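Local coordinates for epimerase family protein SDR39U1 (Homo sapiens, PDB 4B4O) that binds NADPH and is probably an NADP-dependent oxidoreductase of the short-chain dehydrogenase/reductase family, its substrate not being known, at residues A[151-156]-A[209-214]; A[158-163]-A[193-198]; A[199-204]-A[275-280]; A[216-221]-A[267-272]. The protein carries 3 engineered substitutions. All coordinates share one frame; numbering follows the deposited sequence.

Interaction 1: residues A[151-156]-A[209-214]; sequences RQVVVR and NHVHGV
R151 sets CG anti to its backbone N (chi1 -156°), runs on extended through chi2 and then bends at chi3 (45°). The bend lays the guanidinium alongside the 209-211 turn. NH1 donates to V211 O at 2.7 Å. The oxygen lies near the guanidinium plane, and the N-H points to a carbonyl lone pair, though the bond is not straight (147°). CA of N209 sits over one face of the same group, offset toward its rim, and R151 CD is 3.3 Å from N209 O. NH1 also donates to A205 O, in the last turn of helix 195-207. An alanine in place of R151 would lose the NH1 bonds to V211 O and A205 O, and would probably leave the turn before strand 213-217 less firmly held. Beyond the turn the two segments pair as parallel strands. G213 N donates to Q152 O at 2.8 Å, and G213 O accepts from V154 N at 2.9 Å. V153 CG2 meets V211 CG1 at 4.0 Å. R156 is extended from CG to NE, and V214 CG1 lies over one face of its guanidinium, 3.8 Å from R156 CD. The charge of R156 is met by E140 in a salt bridge. The two arginines thus use their flat groups differently: R151 binds the V211 carbonyl at its edge, while R156 offers V214 a face and pairs its charge elsewhere.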
# COMPACT_ATOMS: atom_id res chain seq x y z
N ARG A 151 -3.03 -13.87 15.03
CA ARG A 151 -2.36 -12.59 15.20
C ARG A 151 -2.74 -11.65 14.04
O ARG A 151 -2.77 -12.06 12.90
CB ARG A 151 -0.87 -12.84 15.21
CG ARG A 151 -0.06 -11.78 15.91
CD ARG A 151 1.33 -12.30 16.25
NE ARG A 151 1.95 -13.03 15.14
CZ ARG A 151 2.46 -12.46 14.05
NH1 ARG A 151 2.42 -11.15 13.88
NH2 ARG A 151 3.00 -13.22 13.11
N GLN A 152 -3.09 -10.40 14.37
CA GLN A 152 -3.63 -9.47 13.37
C GLN A 152 -2.75 -8.24 13.22
O GLN A 152 -2.35 -7.61 14.21
CB GLN A 152 -5.05 -9.03 13.73
CG GLN A 152 -6.02 -10.19 13.83
CD GLN A 152 -7.47 -9.79 13.94
OE1 GLN A 152 -8.05 -9.17 13.04
NE2 GLN A 152 -8.07 -10.22 15.01
N VAL A 153 -2.44 -7.90 11.97
CA VAL A 153 -1.63 -6.73 11.66
C VAL A 153 -2.30 -5.96 10.52
O VAL A 153 -2.83 -6.54 9.58
CB VAL A 153 -0.18 -7.10 11.25
CG1 VAL A 153 0.60 -5.83 10.94
CG2 VAL A 153 0.52 -7.86 12.36
N VAL A 154 -2.29 -4.63 10.62
CA VAL A 154 -2.72 -3.80 9.52
C VAL A 154 -1.58 -2.85 9.22
O VAL A 154 -1.15 -2.13 10.10
CB VAL A 154 -4.00 -3.00 9.85
CG1 VAL A 154 -4.25 -1.98 8.76
CG2 VAL A 154 -5.19 -3.94 9.99
N VAL A 155 -1.11 -2.85 7.99
CA VAL A 155 -0.07 -1.92 7.55
C VAL A 155 -0.70 -0.83 6.70
O VAL A 155 -1.17 -1.08 5.59
CB VAL A 155 1.05 -2.67 6.78
CG1 VAL A 155 2.20 -1.74 6.43
CG2 VAL A 155 1.58 -3.85 7.60
N ARG A 156 -0.75 0.38 7.24
CA ARG A 156 -1.24 1.53 6.49
C ARG A 156 -0.08 2.07 5.67
O ARG A 156 0.87 2.65 6.21
CB ARG A 156 -1.76 2.61 7.43
CG ARG A 156 -3.08 2.25 8.11
CD ARG A 156 -3.35 3.13 9.32
NE ARG A 156 -4.58 2.75 10.01
CZ ARG A 156 -4.99 3.25 11.16
NH1 ARG A 156 -4.27 4.16 11.79
NH2 ARG A 156 -6.13 2.84 11.67
N ASN A 209 6.42 -13.00 15.80
CA ASN A 209 5.15 -13.18 16.48
C ASN A 209 4.86 -12.19 17.64
O ASN A 209 3.85 -12.33 18.32
CB ASN A 209 4.96 -14.65 16.93
CG ASN A 209 5.82 -15.02 18.10
OD1 ASN A 209 6.53 -14.16 18.65
ND2 ASN A 209 5.78 -16.30 18.49
N HIS A 210 5.71 -11.19 17.83
CA HIS A 210 5.42 -10.08 18.75
C HIS A 210 4.72 -8.92 18.06
O HIS A 210 4.29 -7.95 18.71
CB HIS A 210 6.69 -9.58 19.43
CG HIS A 210 7.72 -9.02 18.49
ND1 HIS A 210 8.77 -9.75 18.02
CD2 HIS A 210 7.85 -7.76 17.93
CE1 HIS A 210 9.52 -8.99 17.20
NE2 HIS A 210 8.96 -7.77 17.13
N VAL A 211 4.60 -8.98 16.73
CA VAL A 211 4.06 -7.87 15.97
C VAL A 211 2.55 -7.99 15.89
O VAL A 211 2.04 -9.00 15.45
CB VAL A 211 4.67 -7.83 14.55
CG1 VAL A 211 4.09 -6.67 13.74
CG2 VAL A 211 6.20 -7.77 14.65
N HIS A 212 1.84 -6.93 16.28
CA HIS A 212 0.38 -6.92 16.21
C HIS A 212 -0.11 -5.51 15.99
O HIS A 212 0.59 -4.56 16.28
CB HIS A 212 -0.21 -7.48 17.51
CG HIS A 212 0.23 -6.73 18.74
ND1 HIS A 212 1.49 -6.86 19.28
CD2 HIS A 212 -0.44 -5.73 19.50
CE1 HIS A 212 1.62 -5.99 20.35
NE2 HIS A 212 0.43 -5.31 20.49
N GLY A 213 -1.31 -5.36 15.44
CA GLY A 213 -1.95 -4.05 15.34
C GLY A 213 -1.53 -3.24 14.15
O GLY A 213 -1.13 -3.77 13.11
N VAL A 214 -1.65 -1.93 14.29
CA VAL A 214 -1.45 -1.01 13.17
C VAL A 214 0.02 -0.61 13.08
O VAL A 214 0.62 -0.24 14.08
CB VAL A 214 -2.25 0.28 13.31
CG1 VAL A 214 -1.83 1.22 12.21
CG2 VAL A 214 -3.73 -0.02 13.26

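Interaction 2: residues A[158-163]-A[193-198]; sequences GVVLGR and IHIGDL. With NDP (NADPH dihydro-nicotinamide-adenine-dinucleotide phosphate), chain I.
Parallel strands 151-161 and 192-194 pair here, as the two strands of a beta-alpha-beta unit in the Rossmann-type sheet. V160 and I193 lie on one face, L161 and H194 on the other. V160 divides its methyls. CG1, anti to the backbone N, crosses I195 obliquely, 3.8 Å from I195 CB. CG2 turns to the cofactor and lies 3.3 Å from C7N of the NADPH carboxamide. This same methyl also meets L198 CD2. On the other face the H194 ring lies beneath L161 O, which is above its plane and offset toward the rim. H194 CG is anti to the backbone N (chi1 -171°). This lets ND1 turn back and cap helix 195-207 by accepting from G196 N at 2.9 Å. NE2 is bonded to E290 of helix 284-293, so the ring joins two helices. An alanine here would lose the cap and the bond to E290, and would probably loosen the start of the helix. The backbone ladder runs from strand into helix: I193 N to V159 O, L161 N to I193 O, then I195 N to L161 O. The middle bond is nearly straight (170°), with L161 N 2.8 Å from I193 O.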
# COMPACT_ATOMS: atom_id res chain seq x y z
N GLY A 158 2.08 4.25 2.74
CA GLY A 158 2.23 5.45 1.92
C GLY A 158 2.41 5.05 0.47
O GLY A 158 2.10 3.93 0.10
N VAL A 159 2.85 5.99 -0.36
CA VAL A 159 3.03 5.76 -1.78
C VAL A 159 4.20 4.83 -1.95
O VAL A 159 5.29 5.09 -1.44
CB VAL A 159 3.34 7.07 -2.52
CG1 VAL A 159 3.03 6.92 -4.02
CG2 VAL A 159 2.50 8.19 -1.89
N VAL A 160 3.96 3.73 -2.66
CA VAL A 160 4.94 2.66 -2.77
C VAL A 160 5.75 2.92 -4.02
O VAL A 160 5.22 2.84 -5.12
CB VAL A 160 4.26 1.29 -2.86
CG1 VAL A 160 5.33 0.22 -2.80
CG2 VAL A 160 3.15 1.16 -1.80
N LEU A 161 7.03 3.25 -3.84
CA LEU A 161 7.88 3.61 -4.96
C LEU A 161 8.75 2.41 -5.37
O LEU A 161 9.42 1.82 -4.53
CB LEU A 161 8.75 4.82 -4.59
CG LEU A 161 8.05 6.04 -3.97
CD1 LEU A 161 9.02 7.16 -3.58
CD2 LEU A 161 6.95 6.57 -4.87
N GLY A 162 8.70 2.04 -6.64
CA GLY A 162 9.48 0.92 -7.10
C GLY A 162 9.51 0.79 -8.61
O GLY A 162 8.65 1.35 -9.32
N ARG A 163 10.48 0.02 -9.11
CA ARG A 163 10.54 -0.31 -10.54
C ARG A 163 9.34 -1.21 -10.86
O ARG A 163 8.87 -1.99 -10.00
CB ARG A 163 11.88 -1.00 -10.94
N ILE A 193 7.16 4.98 0.67
CA ILE A 193 7.99 3.86 1.10
C ILE A 193 8.53 3.15 -0.14
O ILE A 193 7.86 3.08 -1.17
CB ILE A 193 7.20 2.86 1.97
CG1 ILE A 193 8.13 1.83 2.62
CG2 ILE A 193 6.10 2.13 1.17
CD1 ILE A 193 7.45 1.02 3.71
N HIS A 194 9.76 2.66 -0.05
CA HIS A 194 10.32 1.86 -1.12
C HIS A 194 9.66 0.51 -1.09
O HIS A 194 9.41 -0.05 -0.03
CB HIS A 194 11.82 1.72 -0.96
CG HIS A 194 12.49 1.09 -2.15
ND1 HIS A 194 12.52 -0.24 -2.35
CD2 HIS A 194 13.16 1.66 -3.23
CE1 HIS A 194 13.19 -0.51 -3.48
NE2 HIS A 194 13.57 0.66 -4.02
N ILE A 195 9.34 -0.01 -2.27
CA ILE A 195 8.64 -1.28 -2.36
C ILE A 195 9.35 -2.37 -1.58
O ILE A 195 8.70 -3.22 -1.00
CB ILE A 195 8.44 -1.76 -3.82
CG1 ILE A 195 7.58 -3.05 -3.80
CG2 ILE A 195 9.80 -2.01 -4.50
CD1 ILE A 195 6.45 -3.11 -4.77
N GLY A 196 10.67 -2.37 -1.57
CA GLY A 196 11.42 -3.36 -0.81
C GLY A 196 11.14 -3.29 0.68
O GLY A 196 11.15 -4.31 1.35
N ASP A 197 10.89 -2.09 1.17
CA ASP A 197 10.64 -1.89 2.60
C ASP A 197 9.19 -2.19 2.98
O ASP A 197 8.93 -2.64 4.10
CB ASP A 197 11.04 -0.49 3.04
CG ASP A 197 12.53 -0.36 3.28
OD1 ASP A 197 13.12 -1.29 3.87
OD2 ASP A 197 13.11 0.68 2.88
N LEU A 198 8.24 -1.97 2.08
CA LEU A 198 6.87 -2.43 2.36
C LEU A 198 6.85 -3.95 2.39
O LEU A 198 6.29 -4.54 3.29
CB LEU A 198 5.84 -1.89 1.35
CG LEU A 198 4.40 -2.29 1.70
CD1 LEU A 198 4.04 -1.81 3.09
CD2 LEU A 198 3.43 -1.69 0.70
PA NDP I . -2.24 -3.56 -7.78
O1A NDP I . -3.38 -2.85 -8.55
O2A NDP I . -0.87 -3.80 -8.46
O5B NDP I . -2.65 -5.08 -7.32
C5B NDP I . -4.02 -5.30 -7.03
C4B NDP I . -4.32 -6.76 -7.26
O4B NDP I . -5.63 -7.00 -6.75
C3B NDP I . -4.31 -7.10 -8.76
O3B NDP I . -3.12 -7.83 -9.17
C2B NDP I . -5.55 -7.97 -8.94
O2B NDP I . -5.24 -9.36 -8.87
C1B NDP I . -6.39 -7.67 -7.74
N9A NDP I . -7.46 -6.79 -8.21
C8A NDP I . -7.43 -5.69 -9.03
N7A NDP I . -8.74 -5.23 -9.21
C5A NDP I . -9.57 -6.05 -8.51
C6A NDP I . -11.00 -6.17 -8.24
N6A NDP I . -11.89 -5.28 -8.74
N1A NDP I . -11.44 -7.19 -7.46
C2A NDP I . -10.55 -8.09 -6.96
N3A NDP I . -9.21 -8.03 -7.14
C4A NDP I . -8.71 -7.06 -7.86
O3 NDP I . -2.14 -2.67 -6.43
PN NDP I . -0.82 -2.57 -5.52
O1N NDP I . -0.07 -3.89 -5.59
O2N NDP I . -0.07 -1.32 -5.86
O5D NDP I . -1.47 -2.36 -4.02
C5D NDP I . -2.22 -3.48 -3.51
C4D NDP I . -3.15 -3.08 -2.38
O4D NDP I . -2.41 -2.16 -1.60
C3D NDP I . -4.42 -2.33 -2.82
O3D NDP I . -5.57 -2.74 -2.01
C2D NDP I . -4.06 -0.85 -2.64
O2D NDP I . -5.09 0.05 -2.22
C1D NDP I . -3.10 -0.91 -1.49
N1N NDP I . -2.16 0.23 -1.44
C2N NDP I . -1.34 0.50 -2.47
C3N NDP I . -0.47 1.56 -2.41
C7N NDP I . 0.43 1.81 -3.57
O7N NDP I . 0.59 0.90 -4.37
N7N NDP I . 1.04 2.99 -3.72
C4N NDP I . -0.36 2.42 -1.19
C5N NDP I . -1.29 2.03 -0.13
C6N NDP I . -2.14 0.95 -0.30
P2B NDP I . -5.94 -10.40 -9.96
O1X NDP I . -7.36 -10.61 -9.47
O2X NDP I . -5.88 -9.72 -11.36
O3X NDP I . -4.99 -11.59 -9.69

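Interaction 3: residues A[199-204]-A[275-280]; sequences AGILTH and TGYQYS
An ST turn follows helix 270-274 and carries the 275-280 loop onto helix 195-207. T275 OG1 accepts from Y277 N and is also hydrogen-bonded to T272 O of helix 270-274; G276 has the positive phi of a residue leaving a helix. H204 grips this turn. Its CG is anti to the backbone N (chi1 -170°), so the ring reaches out and NE2 donates to T275 O at 2.8 Å. The bond is almost straight (171°), and the oxygen lies in the ring plane. The donor, however, stands well above the carbonyl plane. Y277 lays its ring on the helix backbone. I201 CG1 sits over one face, 3.9 Å from the ring centroid, in a CH-pi contact. I201 N lies over a face as well, and CE1 of Y277 is 3.3 Å from G200 C. A CB on G200 would clash with Y277 OH where it now stands. The phenol oxygen is hydrogen-bonded to D197, one turn earlier in the helix. CE2 of Y277 in turn lies over the centre of the Y279 ring. On its other flanks helix 195-207 packs on helix 11-22 through T203 and on strand 102-108 through L202, while Y279 continues to helix 270-274.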
# COMPACT_ATOMS: atom_id res chain seq x y z
N ALA A 199 7.49 -4.55 1.40
CA ALA A 199 7.64 -5.99 1.33
C ALA A 199 8.30 -6.54 2.60
O ALA A 199 7.89 -7.58 3.14
CB ALA A 199 8.47 -6.34 0.09
N GLY A 200 9.32 -5.82 3.08
CA GLY A 200 10.04 -6.17 4.30
C GLY A 200 9.21 -6.08 5.59
O GLY A 200 9.25 -6.98 6.42
N ILE A 201 8.45 -4.99 5.72
CA ILE A 201 7.57 -4.81 6.86
C ILE A 201 6.53 -5.92 6.90
O ILE A 201 6.31 -6.53 7.92
CB ILE A 201 6.86 -3.45 6.82
CG1 ILE A 201 7.86 -2.33 7.11
CG2 ILE A 201 5.72 -3.42 7.82
CD1 ILE A 201 7.35 -0.97 6.66
N LEU A 202 5.90 -6.17 5.77
CA LEU A 202 4.90 -7.21 5.67
C LEU A 202 5.48 -8.57 6.06
O LEU A 202 4.87 -9.33 6.80
CB LEU A 202 4.33 -7.27 4.25
CG LEU A 202 3.46 -6.11 3.81
CD1 LEU A 202 3.24 -6.19 2.31
CD2 LEU A 202 2.18 -6.08 4.61
N THR A 203 6.66 -8.87 5.55
CA THR A 203 7.35 -10.11 5.88
C THR A 203 7.67 -10.20 7.36
O THR A 203 7.56 -11.25 7.97
CB THR A 203 8.62 -10.25 5.05
OG1 THR A 203 8.24 -10.32 3.67
CG2 THR A 203 9.38 -11.52 5.41
N HIS A 204 8.12 -9.09 7.93
CA HIS A 204 8.42 -9.06 9.33
C HIS A 204 7.17 -9.30 10.14
O HIS A 204 7.21 -9.97 11.18
CB HIS A 204 9.08 -7.73 9.67
CG HIS A 204 9.67 -7.68 11.05
ND1 HIS A 204 10.60 -8.52 11.45
CD2 HIS A 204 9.40 -6.84 12.12
CE1 HIS A 204 10.93 -8.24 12.72
NE2 HIS A 204 10.20 -7.20 13.12
N THR A 275 8.80 -2.49 16.16
CA THR A 275 8.77 -3.93 15.89
C THR A 275 10.15 -4.52 15.69
O THR A 275 10.30 -5.73 15.54
CB THR A 275 7.95 -4.31 14.62
OG1 THR A 275 8.66 -3.87 13.45
CG2 THR A 275 6.53 -3.74 14.62
N GLY A 276 11.17 -3.67 15.63
CA GLY A 276 12.53 -4.12 15.33
C GLY A 276 12.87 -4.11 13.84
O GLY A 276 14.01 -4.36 13.48
N TYR A 277 11.90 -3.80 12.97
CA TYR A 277 12.15 -3.72 11.54
C TYR A 277 13.15 -2.62 11.21
O TYR A 277 13.10 -1.54 11.78
CB TYR A 277 10.88 -3.46 10.72
CG TYR A 277 11.18 -3.45 9.22
CD1 TYR A 277 11.41 -4.65 8.52
CD2 TYR A 277 11.27 -2.25 8.51
CE1 TYR A 277 11.71 -4.65 7.18
CE2 TYR A 277 11.58 -2.25 7.16
CZ TYR A 277 11.80 -3.45 6.51
OH TYR A 277 12.11 -3.44 5.18
N GLN A 278 14.04 -2.92 10.26
CA GLN A 278 15.11 -2.02 9.88
C GLN A 278 15.09 -1.77 8.38
O GLN A 278 15.17 -2.68 7.59
CB GLN A 278 16.44 -2.59 10.33
CG GLN A 278 16.54 -2.61 11.85
CD GLN A 278 17.89 -3.02 12.40
OE1 GLN A 278 18.34 -4.13 12.16
NE2 GLN A 278 18.55 -2.12 13.14
N TYR A 279 14.96 -0.50 8.02
CA TYR A 279 14.70 -0.09 6.63
C TYR A 279 15.94 -0.21 5.76
O TYR A 279 17.04 0.14 6.19
CB TYR A 279 14.22 1.36 6.58
CG TYR A 279 12.80 1.57 7.04
CD1 TYR A 279 12.49 1.66 8.39
CD2 TYR A 279 11.77 1.66 6.13
CE1 TYR A 279 11.20 1.86 8.82
CE2 TYR A 279 10.47 1.85 6.56
CZ TYR A 279 10.19 1.95 7.91
OH TYR A 279 8.90 2.15 8.33
N SER A 280 15.76 -0.73 4.55
CA SER A 280 16.82 -0.77 3.54
C SER A 280 17.01 0.58 2.86
O SER A 280 18.11 0.95 2.46
CB SER A 280 16.52 -1.82 2.48
OG SER A 280 16.59 -3.10 3.05

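Interaction 4: residues A[216-221]-A[267-272]; sequences NGVAPS and VIPRRT. Engineered in segment 267-272: R270 (natural residue Gln).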
# COMPACT_ATOMS: atom_id res chain seq x y z
N ASN A 216 2.57 1.80 10.41
CA ASN A 216 2.58 2.76 9.31
C ASN A 216 3.64 2.34 8.34
O ASN A 216 4.82 2.30 8.68
CB ASN A 216 2.83 4.19 9.79
CG ASN A 216 1.59 4.83 10.40
OD1 ASN A 216 0.46 4.52 10.01
ND2 ASN A 216 1.80 5.73 11.36
N GLY A 217 3.21 1.98 7.14
CA GLY A 217 4.12 1.55 6.08
C GLY A 217 4.71 2.72 5.30
O GLY A 217 4.40 2.92 4.12
N VAL A 218 5.53 3.50 6.01
CA VAL A 218 6.18 4.69 5.45
C VAL A 218 7.64 4.72 5.88
O VAL A 218 7.99 4.19 6.94
CB VAL A 218 5.48 5.99 5.87
CG1 VAL A 218 4.07 5.97 5.33
CG2 VAL A 218 5.48 6.20 7.39
N ALA A 219 8.49 5.28 5.01
CA ALA A 219 9.89 5.48 5.35
C ALA A 219 9.89 6.56 6.41
O ALA A 219 9.01 7.41 6.42
CB ALA A 219 10.70 5.93 4.15
N PRO A 220 10.84 6.51 7.34
CA PRO A 220 10.90 7.55 8.37
C PRO A 220 11.49 8.79 7.75
O PRO A 220 12.64 9.14 8.01
CB PRO A 220 11.82 6.95 9.42
CG PRO A 220 12.74 6.06 8.63
CD PRO A 220 11.94 5.54 7.46
N SER A 221 10.71 9.46 6.92
CA SER A 221 11.18 10.59 6.14
C SER A 221 10.18 11.72 6.27
O SER A 221 9.04 11.51 6.67
CB SER A 221 11.33 10.15 4.67
OG SER A 221 11.41 11.24 3.77
N VAL A 267 3.40 11.44 8.37
CA VAL A 267 3.17 10.19 9.07
C VAL A 267 4.49 9.64 9.60
O VAL A 267 5.41 9.38 8.84
CB VAL A 267 2.45 9.13 8.18
CG1 VAL A 267 2.19 7.87 8.98
CG2 VAL A 267 1.12 9.68 7.65
N ILE A 268 4.52 9.37 10.91
CA ILE A 268 5.64 8.70 11.56
C ILE A 268 5.38 7.20 11.75
O ILE A 268 4.32 6.79 12.22
CB ILE A 268 5.92 9.34 12.92
CG1 ILE A 268 6.23 10.82 12.71
CG2 ILE A 268 7.05 8.61 13.61
CD1 ILE A 268 6.12 11.64 13.99
N PRO A 269 6.37 6.37 11.40
CA PRO A 269 6.27 4.94 11.60
C PRO A 269 6.82 4.55 12.96
O PRO A 269 7.84 3.86 13.06
CB PRO A 269 7.14 4.39 10.48
CG PRO A 269 8.22 5.40 10.31
CD PRO A 269 7.66 6.73 10.77
N ARG A 270 6.14 5.00 14.01
CA ARG A 270 6.62 4.78 15.38
C ARG A 270 6.55 3.30 15.74
O ARG A 270 7.54 2.69 16.12
CB ARG A 270 5.83 5.61 16.41
CG ARG A 270 6.51 5.59 17.76
CD ARG A 270 6.01 6.53 18.84
NE ARG A 270 5.17 7.59 18.33
CZ ARG A 270 5.62 8.76 17.82
NH1 ARG A 270 6.92 9.01 17.68
NH2 ARG A 270 4.75 9.67 17.42
N ARG A 271 5.36 2.74 15.59
CA ARG A 271 5.14 1.34 15.90
C ARG A 271 5.90 0.42 14.96
O ARG A 271 6.36 -0.64 15.37
CB ARG A 271 3.63 1.04 15.97
CG ARG A 271 3.02 1.63 17.23
CD ARG A 271 1.61 1.20 17.56
NE ARG A 271 1.26 -0.08 16.97
CZ ARG A 271 1.46 -1.28 17.51
NH1 ARG A 271 2.04 -1.41 18.69
NH2 ARG A 271 1.09 -2.35 16.84
N THR A 272 6.05 0.83 13.71
CA THR A 272 6.78 0.03 12.74
C THR A 272 8.22 -0.12 13.23
O THR A 272 8.76 -1.22 13.24
CB THR A 272 6.78 0.67 11.34
OG1 THR A 272 5.44 0.97 10.94
CG2 THR A 272 7.39 -0.27 10.32
O HOH W 1 7.93 10.01 8.89
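The end of strand 213-217 meets the chain entering helix 270-274, and N216 and P269 come closest, with CA atoms 4.9 Å apart. Inverse gamma turns centre on G217, P220 and P269, so both chains bend sharply here. N216 carries the polar part of the contact. Its CG is anti to the carbonyl carbon (chi1 -78°), which points the amide at the other segment. ND2 donates to I268 O at 2.9 Å. The bond is fairly straight (166°) and runs in the amide plane, but ND2 stands above the plane of the I268 carbonyl. V267 CG1 lies against the same amide. OD1 of N216 is hydrogen-bonded to Y112, so both ends of the amide are held. The backbone of N216 is bound as well: T272 OG1 donates to N216 O at 2.7 Å, from above the carbonyl plane. The apolar part centres on P269. V218 CG2 crosses the proline obliquely and meets P269 CB at 3.9 Å. The same methyl lies 4.0 Å from V267 CG1. P220 CB also touches P269 CG, at 4.0 Å. A water bridges the backbones by donating to S221 O and to V267 O, 2.6 Å from the latter. P269 occupies the N-cap position of helix 270-274. The contact fastens this helix start, in the C-terminal DUF1731 region, to the edge strand of the Rossmann-type sheet.

Overall arrangement
Strand 151-161 runs through interactions 1 and 2, whose centres are about 19 Å apart. Interaction 2 lines the cofactor pocket, with G158 O 3.2 Å from NDP C4N on the nicotinamide. Helix 195-207 starts in interaction 2 and continues into interaction 3, where D197 OD1 meets Y277 OH at 2.7 Å and S280 N at 2.8 Å. Strand 213-217 links interactions 1 and 4, and R156 O lies 2.6 Å from G217 N. Interactions 3 and 4 bring in the C-terminal region. T272 CG2 is 3.7 Å from I201 CD1, joining them. The side chain of V218 in interaction 4 is about 9 Å from NADPH, and that of I201 in interaction 3 about 11 Å.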